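Benzoate 1,2-dioxygenase beta subunit (Burkholderia mallei ATCC 23344, PDB 3E99) probably serves as the structural, non-catalytic subunit of a Rieske-type ring-hydroxylating oxygenase that dihydroxylates benzoate. Local coordinates at residues A8-Q11 and A12-R16; S18-D22 and D23-D27; D31-R34 and A35-F39. One frame throughout, in Å; residues are numbered along the deposited sequence. Where two conformers were deposited one is given.

Contact 1 (A8-Q11 and A12-R16); sequences ADIQ and AFLYR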
ATOM      1  N   ALA A   8      15.734   1.048  -0.975  1.00 25.33           N
ATOM      2  CA  ALA A   8      15.163   2.198  -1.659  1.00 26.61           C
ATOM      3  C   ALA A   8      15.463   2.201  -3.155  1.00 27.74           C
ATOM      4  O   ALA A   8      14.595   2.534  -3.948  1.00 26.84           O
ATOM      5  CB  ALA A   8      15.562   3.517  -1.008  1.00 27.06           C
ATOM      6  N   ASP A   9      16.678   1.817  -3.544  1.00 25.11           N
ATOM      7  CA  ASP A   9      16.997   1.707  -4.966  1.00 24.89           C
ATOM      8  C   ASP A   9      16.111   0.654  -5.656  1.00 21.19           C
ATOM      9  O   ASP A   9      15.623   0.852  -6.775  1.00 24.63           O
ATOM     10  CB  ASP A   9      18.450   1.344  -5.158  1.00 22.13           C
ATOM     11  CG  ASP A   9      19.375   2.406  -4.661  1.00 32.50           C
ATOM     12  OD1 ASP A   9      19.061   3.614  -4.824  1.00 33.27           O
ATOM     13  OD2 ASP A   9      20.400   2.019  -4.078  1.00 28.96           O
ATOM     14  N   ILE A  10      15.929  -0.474  -4.984  1.00 24.09           N
ATOM     15  CA  ILE A  10      15.078  -1.532  -5.482  1.00 22.00           C
ATOM     16  C   ILE A  10      13.624  -1.075  -5.604  1.00 24.51           C
ATOM     17  O   ILE A  10      12.976  -1.341  -6.599  1.00 26.03           O
ATOM     18  CB  ILE A  10      15.194  -2.819  -4.629  1.00 24.02           C
ATOM     19  CG1 ILE A  10      16.631  -3.388  -4.658  1.00 22.66           C
ATOM     20  CG2 ILE A  10      14.188  -3.904  -5.126  1.00 20.84           C
ATOM     21  CD1 ILE A  10      16.947  -4.436  -3.597  1.00 19.62           C
ATOM     22  N   GLN A  11      13.107  -0.397  -4.570  1.00 22.93           N
ATOM     23  CA  GLN A  11      11.749   0.137  -4.567  1.00 25.60           C
ATOM     24  C   GLN A  11      11.541   1.139  -5.717  1.00 22.73           C
ATOM     25  O   GLN A  11      10.525   1.106  -6.425  1.00 26.10           O
ATOM     26  CB  GLN A  11      11.417   0.740  -3.181  1.00 22.10           C
ATOM     27  CG  GLN A  11      11.186  -0.336  -2.118  1.00 23.98           C
ATOM     28  CD  GLN A  11      11.007   0.207  -0.710  1.00 28.62           C
ATOM     29  OE1 GLN A  11      11.744   1.077  -0.273  1.00 27.94           O
ATOM     30  NE2 GLN A  11      10.042  -0.330   0.011  1.00 29.10           N
ATOM     31  N   ALA A  12      12.540   1.970  -5.969  1.00 23.36           N
ATOM     32  CA  ALA A  12      12.443   2.965  -7.021  1.00 21.56           C
ATOM     33  C   ALA A  12      12.218   2.264  -8.342  1.00 24.63           C
ATOM     34  O   ALA A  12      11.370   2.664  -9.151  1.00 23.11           O
ATOM     35  CB  ALA A  12      13.708   3.856  -7.059  1.00 21.73           C
ATOM     36  N   PHE A  13      12.968   1.188  -8.557  1.00 25.38           N
ATOM     37  CA  PHE A  13      12.825   0.384  -9.744  1.00 21.33           C
ATOM     38  C   PHE A  13      11.479  -0.313  -9.868  1.00 21.63           C
ATOM     39  O   PHE A  13      10.843  -0.291 -10.957  1.00 19.78           O
ATOM     40  CB  PHE A  13      13.896  -0.660  -9.814  1.00 25.43           C
ATOM     41  CG  PHE A  13      13.749  -1.553 -10.990  1.00 24.21           C
ATOM     42  CD1 PHE A  13      13.923  -1.051 -12.264  1.00 25.99           C
ATOM     43  CD2 PHE A  13      13.379  -2.885 -10.829  1.00 26.40           C
ATOM     44  CE1 PHE A  13      13.770  -1.862 -13.346  1.00 26.73           C
ATOM     45  CE2 PHE A  13      13.208  -3.685 -11.911  1.00 25.53           C
ATOM     46  CZ  PHE A  13      13.385  -3.178 -13.170  1.00 23.93           C
ATOM     47  N   LEU A  14      11.027  -0.925  -8.774  1.00 24.71           N
ATOM     48  CA  LEU A  14       9.718  -1.554  -8.742  1.00 23.62           C
ATOM     49  C   LEU A  14       8.592  -0.538  -9.051  1.00 24.01           C
ATOM     50  O   LEU A  14       7.620  -0.873  -9.732  1.00 23.33           O
ATOM     51  CB  LEU A  14       9.442  -2.265  -7.398  1.00 24.88           C
ATOM     52  CG  LEU A  14      10.315  -3.449  -6.939  1.00 24.33           C
ATOM     53  CD1 LEU A  14       9.924  -3.960  -5.533  1.00 26.30           C
ATOM     54  CD2 LEU A  14      10.234  -4.570  -8.013  1.00 22.56           C
ATOM     55  N   TYR A  15       8.712   0.685  -8.524  1.00 24.80           N
ATOM     56  CA  TYR A  15       7.696   1.680  -8.749  1.00 23.73           C
ATOM     57  C   TYR A  15       7.707   2.078 -10.224  1.00 21.65           C
ATOM     58  O   TYR A  15       6.670   2.238 -10.811  1.00 24.03           O
ATOM     59  CB  TYR A  15       7.874   2.910  -7.855  1.00 23.14           C
ATOM     60  CG  TYR A  15       7.869   2.597  -6.346  1.00 21.49           C
ATOM     61  CD1 TYR A  15       7.384   1.381  -5.842  1.00 20.61           C
ATOM     62  CD2 TYR A  15       8.387   3.496  -5.455  1.00 24.15           C
ATOM     63  CE1 TYR A  15       7.365   1.106  -4.489  1.00 26.40           C
ATOM     64  CE2 TYR A  15       8.406   3.236  -4.091  1.00 21.82           C
ATOM     65  CZ  TYR A  15       7.898   2.034  -3.613  1.00 22.14           C
ATOM     66  OH  TYR A  15       7.947   1.817  -2.260  1.00 26.50           O
ATOM     67  N   ARG A  16       8.896   2.256 -10.807  1.00 21.03           N
ATOM     68  CA  ARG A  16       8.999   2.629 -12.208  0.50 22.18           C
ATOM     69  C   ARG A  16       8.438   1.533 -13.109  1.00 21.96           C
ATOM     70  O   ARG A  16       7.636   1.809 -13.995  1.00 24.59           O
ATOM     71  CB  ARG A  16      10.464   2.898 -12.595  0.50 22.65           C
ATOM     72  CG  ARG A  16      10.622   3.167 -14.072  0.50 23.07           C
ATOM     73  CD  ARG A  16      11.896   3.917 -14.447  0.50 25.33           C
ATOM     74  NE  ARG A  16      11.761   4.282 -15.857  0.50 28.97           N
ATOM     75  CZ  ARG A  16      12.201   3.566 -16.880  0.50 23.85           C
ATOM     76  NH1 ARG A  16      12.906   2.452 -16.696  0.50 30.17           N
ATOM     77  NH2 ARG A  16      11.959   3.996 -18.100  0.50 20.09           N
TER
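Gln11 and Tyr15 stand one helical turn apart, and the backbone between them is plain alpha-helix: four successive i to i+4 bonds run from Ala12, Phe13, Leu14 and Tyr15 back to Ala8, Asp9, Ile10 and Gln11. The last is the shortest, with Tyr15 N 2.8 Å from Gln11 O. That same oxygen also lies over one face of the Tyr15 ring, 3.0 Å above the plane and displaced toward the rim. The ring is brought there because its CG lies beside the backbone N and anti to the carbonyl carbon (chi1 -58°), which folds the side chain back along the helix toward the preceding turn. Its far end then runs alongside the extended Gln11 chain, both pointing the same way, with the phenol OH 3.7 Å from Gln11 CB. The amide and ring planes are 34° apart, and the two groups meet by packing; glutamine suits this place because its CB packs by the ring near CZ, with CG near the phenol oxygen, while its amide tolerates partial exposure. On another side of the helix the branched Ile10 and Leu14 touch lightly, CG2 of Ile10 lying 4.3 Å from CD1 of Leu14. Phe13 swings its CG anti to the backbone N (chi1 177°), which carries the ring away from this turn to pack on Cys32 and Pro141. Ala8 and Ala12 face solvent, where a methyl needs no partner; the larger apolar Ile10, Phe13 and Leu14 suit the buried side, Ile10 and Leu14 resting on strands 89-103, 106-119 and 122-135. Tyr15 meets Val97 of the second subunit. The division of faces is that of an amphipathic helix laid across a curved sheet, as in the alpha+beta cone fold of the NTF2 clan.

Contact 2 (S18-D22 and D23-D27); sequences SRLLD and DKAWD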
ATOM      1  N   SER A  18       6.280  -0.858 -12.591  1.00 21.57           N
ATOM      2  CA  SER A  18       4.818  -0.921 -12.498  1.00 22.66           C
ATOM      3  C   SER A  18       4.140   0.334 -13.071  1.00 20.44           C
ATOM      4  O   SER A  18       3.071   0.224 -13.688  1.00 22.01           O
ATOM      5  CB  SER A  18       4.367  -1.247 -11.050  1.00 24.67           C
ATOM      6  OG  SER A  18       4.863  -0.304 -10.148  1.00 25.19           O
ATOM      7  N   ARG A  19       4.754   1.511 -12.918  1.00 22.83           N
ATOM      8  CA  ARG A  19       4.262   2.727 -13.553  1.00 22.54           C
ATOM      9  C   ARG A  19       4.213   2.603 -15.075  1.00 24.76           C
ATOM     10  O   ARG A  19       3.269   3.095 -15.732  1.00 23.67           O
ATOM     11  CB  ARG A  19       5.106   3.965 -13.175  1.00 24.71           C
ATOM     12  CG  ARG A  19       4.731   5.229 -13.947  1.00 25.22           C
ATOM     13  CD  ARG A  19       5.327   6.450 -13.334  1.00 27.79           C
ATOM     14  NE  ARG A  19       6.733   6.302 -13.031  1.00 23.03           N
ATOM     15  CZ  ARG A  19       7.722   6.370 -13.913  1.00 30.55           C
ATOM     16  NH1 ARG A  19       7.485   6.573 -15.188  1.00 28.03           N
ATOM     17  NH2 ARG A  19       8.972   6.283 -13.503  1.00 30.19           N
ATOM     18  N   LEU A  20       5.221   1.959 -15.661  1.00 23.91           N
ATOM     19  CA  LEU A  20       5.239   1.838 -17.117  1.00 23.39           C
ATOM     20  C   LEU A  20       4.027   1.019 -17.634  1.00 22.49           C
ATOM     21  O   LEU A  20       3.493   1.316 -18.708  1.00 25.91           O
ATOM     22  CB  LEU A  20       6.585   1.291 -17.606  1.00 26.84           C
ATOM     23  CG  LEU A  20       7.747   2.243 -17.279  1.00 26.00           C
ATOM     24  CD1 LEU A  20       9.079   1.593 -17.622  1.00 19.72           C
ATOM     25  CD2 LEU A  20       7.613   3.622 -17.936  1.00 29.68           C
ATOM     26  N   LEU A  21       3.551   0.057 -16.853  1.00 20.54           N
ATOM     27  CA  LEU A  21       2.324  -0.674 -17.173  1.00 20.26           C
ATOM     28  C   LEU A  21       1.102   0.194 -16.981  1.00 21.74           C
ATOM     29  O   LEU A  21       0.202   0.221 -17.812  1.00 24.28           O
ATOM     30  CB  LEU A  21       2.162  -1.937 -16.290  1.00 21.36           C
ATOM     31  CG  LEU A  21       3.114  -3.077 -16.511  1.00 24.66           C
ATOM     32  CD1 LEU A  21       3.016  -4.101 -15.364  1.00 23.06           C
ATOM     33  CD2 LEU A  21       2.815  -3.699 -17.881  1.00 23.26           C
ATOM     34  N   ASP A  22       1.049   0.902 -15.863  1.00 23.73           N
ATOM     35  CA  ASP A  22      -0.130   1.709 -15.573  1.00 21.88           C
ATOM     36  C   ASP A  22      -0.280   2.825 -16.604  1.00 23.76           C
ATOM     37  O   ASP A  22      -1.398   3.206 -16.930  1.00 22.84           O
ATOM     38  CB  ASP A  22      -0.084   2.322 -14.187  1.00 20.78           C
ATOM     39  CG  ASP A  22      -0.221   1.287 -13.073  1.00 26.00           C
ATOM     40  OD1 ASP A  22      -0.839   0.234 -13.283  1.00 19.45           O
ATOM     41  OD2 ASP A  22       0.242   1.580 -11.954  1.00 20.38           O
ATOM     42  N   ASP A  23       0.833   3.304 -17.112  1.00 24.02           N
ATOM     43  CA  ASP A  23       0.834   4.393 -18.102  1.00 27.08           C
ATOM     44  C   ASP A  23       0.915   3.909 -19.559  1.00 25.60           C
ATOM     45  O   ASP A  23       1.010   4.723 -20.469  1.00 24.85           O
ATOM     46  CB  ASP A  23       1.945   5.365 -17.807  1.00 24.08           C
ATOM     47  CG  ASP A  23       1.647   6.260 -16.587  1.00 28.45           C
ATOM     48  OD1 ASP A  23       0.485   6.305 -16.117  1.00 32.41           O
ATOM     49  OD2 ASP A  23       2.621   6.867 -16.078  1.00 28.85           O
ATOM     50  N   LYS A  24       0.852   2.588 -19.761  1.00 23.44           N
ATOM     51  CA  LYS A  24       0.771   1.946 -21.057  1.00 23.89           C
ATOM     52  C   LYS A  24       1.951   2.243 -21.958  1.00 22.41           C
ATOM     53  O   LYS A  24       1.814   2.287 -23.191  1.00 23.11           O
ATOM     54  CB  LYS A  24      -0.584   2.274 -21.685  1.00 26.15           C
ATOM     55  CG  LYS A  24      -1.689   2.046 -20.611  1.00 29.04           C
ATOM     56  CD  LYS A  24      -3.065   1.905 -21.101  1.00 36.83           C
ATOM     57  CE  LYS A  24      -4.054   1.657 -19.926  1.00 39.88           C
ATOM     58  NZ  LYS A  24      -4.098   0.222 -19.457  1.00 48.52           N
ATOM     59  N   ALA A  25       3.111   2.393 -21.321  1.00 23.33           N
ATOM     60  CA  ALA A  25       4.399   2.633 -21.975  1.00 22.79           C
ATOM     61  C   ALA A  25       5.066   1.274 -22.222  1.00 23.75           C
ATOM     62  O   ALA A  25       6.030   0.909 -21.551  1.00 23.40           O
ATOM     63  CB  ALA A  25       5.289   3.481 -21.063  1.00 22.86           C
ATOM     64  N   TRP A  26       4.566   0.540 -23.207  1.00 22.45           N
ATOM     65  CA  TRP A  26       4.841  -0.909 -23.299  1.00 21.34           C
ATOM     66  C   TRP A  26       6.285  -1.192 -23.662  1.00 22.05           C
ATOM     67  O   TRP A  26       6.878  -2.092 -23.113  1.00 24.74           O
ATOM     68  CB  TRP A  26       3.910  -1.589 -24.326  1.00 19.66           C
ATOM     69  CG  TRP A  26       2.515  -1.294 -24.187  1.00 23.32           C
ATOM     70  CD1 TRP A  26       1.716  -0.653 -25.098  1.00 26.35           C
ATOM     71  CD2 TRP A  26       1.677  -1.617 -23.079  1.00 29.22           C
ATOM     72  NE1 TRP A  26       0.446  -0.552 -24.623  1.00 22.69           N
ATOM     73  CE2 TRP A  26       0.386  -1.145 -23.385  1.00 23.89           C
ATOM     74  CE3 TRP A  26       1.885  -2.274 -21.860  1.00 22.38           C
ATOM     75  CZ2 TRP A  26      -0.682  -1.284 -22.511  1.00 23.33           C
ATOM     76  CZ3 TRP A  26       0.821  -2.403 -20.979  1.00 25.27           C
ATOM     77  CH2 TRP A  26      -0.452  -1.895 -21.312  1.00 23.89           C
ATOM     78  N   ASP A  27       6.869  -0.404 -24.591  1.00 24.17           N
ATOM     79  CA  ASP A  27       8.274  -0.589 -24.963  1.00 23.63           C
ATOM     80  C   ASP A  27       9.237  -0.265 -23.832  1.00 23.03           C
ATOM     81  O   ASP A  27      10.191  -0.987 -23.605  1.00 23.40           O
ATOM     82  CB  ASP A  27       8.634   0.231 -26.212  1.00 26.03           C
ATOM     83  CG  ASP A  27       7.847  -0.184 -27.424  1.00 29.60           C
ATOM     84  OD1 ASP A  27       7.247  -1.282 -27.404  1.00 26.65           O
ATOM     85  OD2 ASP A  27       7.842   0.586 -28.401  1.00 30.90           O
TER
HETATM   86  O   HOH W   1       5.206   7.103 -16.803  1.00 28.26           O
HETATM   87  O   HOH W   2      -2.299  -0.596 -17.653  1.00 26.69           O
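Arg19 sends its CG anti to the backbone N (chi1 173°) and then bends at chi3, whereas Asp23 keeps its CG beside its own N (chi1 -74°); the two side chains therefore approach obliquely across one turn. Asp23 OD2 comes within 3.4 Å of Arg19 CG, so the carboxylate touches the aliphatic stem while the charged ends remain separate. Water 1 joins them, accepting from Arg19 NH1 in the guanidinium plane and donating to Asp23 OD2 at 2.7 Å. The stronger partner of Arg19 is Glu98 of the second subunit, which takes its NE in a salt bridge. The last i to i+4 bond, from Asp23 N to Arg19 O (2.8 Å), precedes a Schellman motif that ends the helix. Lys24, the C-prime residue, adopts positive phi (60°), which reverses the chain: Ala25 N reaches back to Leu20 O at 2.9 Å, and Lys24 N bonds to Leu21 O at 3.1 Å. Leu21 O also accepts a hydrogen bond from water 2 (2.6 Å). That water in turn accepts from Lys24 NZ. A long, flexible lysine suits this corner, since its ammonium reaches Thr88 O directly and the helix-end carbonyl of Leu21 through the water. Ala25 occupies the N-cap position before helix 26-30 without a side chain able to cap it, but its small methyl suits the close approach of Leu20, whose CD2 rests 3.9 Å from Ala25 CB. Leu21 crosses Trp26 at about a right angle, and its CD2 meets CZ3 at the indole edge, 3.9 Å away and in the ring plane. Trp26 also packs on Val73 and Ile76 of helix 66-82. Buried Asp22 turns its carboxylate to His92 and Thr90, tying the last helical turn to strand 89-103.

Contact 3 (D31-R34 and A35-F39); sequences DCYR and ADAVF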
ATOM      1  N   ASP A  31      11.754  -2.881 -21.611  1.00 25.33           N
ATOM      2  CA  ASP A  31      13.173  -2.618 -21.338  1.00 27.62           C
ATOM      3  C   ASP A  31      13.570  -2.725 -19.878  1.00 28.63           C
ATOM      4  O   ASP A  31      14.749  -2.637 -19.578  1.00 27.89           O
ATOM      5  CB  ASP A  31      13.601  -1.251 -21.868  1.00 27.06           C
ATOM      6  CG  ASP A  31      13.923  -1.276 -23.346  1.00 33.70           C
ATOM      7  OD1 ASP A  31      14.252  -2.364 -23.891  1.00 47.82           O
ATOM      8  OD2 ASP A  31      13.838  -0.187 -23.949  1.00 52.41           O
ATOM      9  N   CYS A  32      12.615  -2.940 -18.977  1.00 28.18           N
ATOM     10  CA  CYS A  32      12.946  -3.238 -17.579  1.00 27.06           C
ATOM     11  C   CYS A  32      13.303  -4.697 -17.400  1.00 27.27           C
ATOM     12  O   CYS A  32      13.696  -5.088 -16.278  1.00 25.65           O
ATOM     13  CB  CYS A  32      11.756  -2.925 -16.643  1.00 26.93           C
ATOM     14  SG  CYS A  32      11.272  -1.208 -16.643  1.00 25.74           S
ATOM     15  N   TYR A  33      13.143  -5.488 -18.475  1.00 27.44           N
ATOM     16  CA  TYR A  33      13.376  -6.928 -18.458  1.00 27.04           C
ATOM     17  C   TYR A  33      14.580  -7.327 -19.301  1.00 27.29           C
ATOM     18  O   TYR A  33      14.733  -6.881 -20.430  1.00 28.81           O
ATOM     19  CB  TYR A  33      12.149  -7.733 -18.935  1.00 25.94           C
ATOM     20  CG  TYR A  33      10.971  -7.653 -17.955  1.00 21.85           C
ATOM     21  CD1 TYR A  33      10.170  -6.523 -17.890  1.00 24.38           C
ATOM     22  CD2 TYR A  33      10.667  -8.714 -17.106  1.00 25.04           C
ATOM     23  CE1 TYR A  33       9.092  -6.449 -17.003  1.00 26.27           C
ATOM     24  CE2 TYR A  33       9.592  -8.659 -16.228  1.00 23.95           C
ATOM     25  CZ  TYR A  33       8.838  -7.517 -16.134  1.00 26.24           C
ATOM     26  OH  TYR A  33       7.764  -7.479 -15.242  1.00 25.72           O
ATOM     27  N   ARG A  34      15.433  -8.163 -18.735  1.00 25.96           N
ATOM     28  CA  ARG A  34      16.585  -8.682 -19.487  1.00 25.69           C
ATOM     29  C   ARG A  34      16.074  -9.590 -20.609  1.00 27.63           C
ATOM     30  O   ARG A  34      15.064 -10.285 -20.461  1.00 26.01           O
ATOM     31  CB  ARG A  34      17.564  -9.410 -18.566  1.00 26.94           C
ATOM     32  CG  ARG A  34      19.000  -9.090 -18.917  1.00 28.88           C
ATOM     33  CD  ARG A  34      19.999  -9.428 -17.809  1.00 33.03           C
ATOM     34  NE  ARG A  34      20.068 -10.862 -17.572  1.00 27.94           N
ATOM     35  CZ  ARG A  34      20.931 -11.422 -16.736  1.00 32.54           C
ATOM     36  NH1 ARG A  34      21.764 -10.668 -16.038  1.00 30.02           N
ATOM     37  NH2 ARG A  34      20.946 -12.730 -16.573  1.00 28.90           N
ATOM     38  N   ALA A  35      16.776  -9.611 -21.746  1.00 28.38           N
ATOM     39  CA  ALA A  35      16.315 -10.434 -22.868  1.00 29.03           C
ATOM     40  C   ALA A  35      16.077 -11.900 -22.449  1.00 28.61           C
ATOM     41  O   ALA A  35      15.188 -12.567 -22.973  1.00 27.76           O
ATOM     42  CB  ALA A  35      17.293 -10.340 -24.039  1.00 32.22           C
ATOM     43  N   ASP A  36      16.843 -12.379 -21.473  1.00 29.04           N
ATOM     44  CA  ASP A  36      16.705 -13.755 -20.969  1.00 28.01           C
ATOM     45  C   ASP A  36      15.816 -13.864 -19.717  1.00 26.94           C
ATOM     46  O   ASP A  36      15.866 -14.870 -19.015  1.00 22.52           O
ATOM     47  CB  ASP A  36      18.080 -14.355 -20.661  1.00 30.41           C
ATOM     48  CG  ASP A  36      18.779 -13.686 -19.504  1.00 37.35           C
ATOM     49  OD1 ASP A  36      18.447 -12.526 -19.167  1.00 33.38           O
ATOM     50  OD2 ASP A  36      19.687 -14.326 -18.942  1.00 34.63           O
ATOM     51  N   ALA A  37      14.990 -12.850 -19.465  1.00 22.76           N
ATOM     52  CA  ALA A  37      14.091 -12.872 -18.307  1.00 24.09           C
ATOM     53  C   ALA A  37      13.094 -14.025 -18.379  1.00 23.86           C
ATOM     54  O   ALA A  37      12.499 -14.270 -19.420  1.00 23.97           O
ATOM     55  CB  ALA A  37      13.342 -11.534 -18.165  1.00 22.93           C
ATOM     56  N   VAL A  38      12.914 -14.718 -17.259  1.00 25.70           N
ATOM     57  CA  VAL A  38      11.858 -15.708 -17.114  1.00 27.93           C
ATOM     58  C   VAL A  38      10.729 -15.061 -16.314  1.00 30.88           C
ATOM     59  O   VAL A  38      10.991 -14.356 -15.338  1.00 30.99           O
ATOM     60  CB  VAL A  38      12.336 -16.960 -16.320  1.00 30.19           C
ATOM     61  CG1 VAL A  38      11.205 -17.970 -16.185  1.00 35.42           C
ATOM     62  CG2 VAL A  38      13.527 -17.602 -17.003  1.00 27.12           C
ATOM     63  N   PHE A  39       9.495 -15.309 -16.737  1.00 27.68           N
ATOM     64  CA  PHE A  39       8.306 -14.663 -16.189  1.00 30.52           C
ATOM     65  C   PHE A  39       7.325 -15.776 -15.946  1.00 30.48           C
ATOM     66  O   PHE A  39       6.913 -16.437 -16.874  1.00 32.38           O
ATOM     67  CB  PHE A  39       7.749 -13.664 -17.210  1.00 30.48           C
ATOM     68  CG  PHE A  39       6.574 -12.843 -16.721  1.00 29.99           C
ATOM     69  CD1 PHE A  39       5.345 -13.430 -16.464  1.00 29.88           C
ATOM     70  CD2 PHE A  39       6.704 -11.461 -16.557  1.00 33.74           C
ATOM     71  CE1 PHE A  39       4.251 -12.650 -16.023  1.00 36.68           C
ATOM     72  CE2 PHE A  39       5.621 -10.682 -16.125  1.00 34.07           C
ATOM     73  CZ  PHE A  39       4.395 -11.278 -15.868  1.00 27.37           C
TER
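Arg34 and Asp36 clasp each other on the outer side of a type I beta turn, while Tyr33, Ala37 and Phe39 pack on its buried side. In the turn, which runs from Arg34 to Ala37, Ala37 N bonds to Arg34 O at 2.8 Å. On the packed side the Ala37 methyl, small enough to fit beside an aromatic ring, lies near the edge of Tyr33, 4.0 Å from CD2. Phe39 CG is anti to its backbone N (chi1 -175°), directing the ring toward the tyrosine: CD2 of Phe39 is 4.0 Å from CE2 of Tyr33, and the phenol oxygen of Tyr33 sits near the plane of the phenylalanine ring at its edge. That buried hydroxyl is hydrogen-bonded to Glu17 and Lys146, which suits a tyrosine here; Leu69 of helix 66-82 touches both rings. The other side is looser, with Ala35 and Asp36 exposed. Asp36 takes up the crowded position between its N and carbonyl carbon (chi1 67°), and its carboxylate thereby meets the arginine side-on. Arg34 NE reaches Asp36 OD1 at 2.8 Å, nearly straight (172°). Arg34 NH2 reaches Asp36 OD2 at 3.1 Å. Both oxygens use their syn lone pairs, and the two flat groups are nearly coplanar. Arg34 NH1 forms a further salt bridge with Asp135. A guanidinium gripped by two carboxylates has little freedom to rotate, and they probably favour its charged form; Lys142, packing beside it, may offset part of the excess negative charge.

Along the chain the three contacts follow in series, with centres about 14 Å (contacts 1 and 2), 15 Å (2 and 3) and 16 Å (1 and 3) apart. Contacts 1 and 2 share helix 7-22: the first lies in its early turns, the second at its end and the passage into helix 26-30. Contact 3 lies beyond that short helix, where strand 33-34 gives way to strand 37-42 of the mixed sheet. Cys32 draws them together, its carbonyl and sulfur packing against Phe13, Arg16 and Leu20. Contacts 1 and 2 both touch the second subunit, whereas contact 3 stays within its own chain, so one helix serves both fold and trimer.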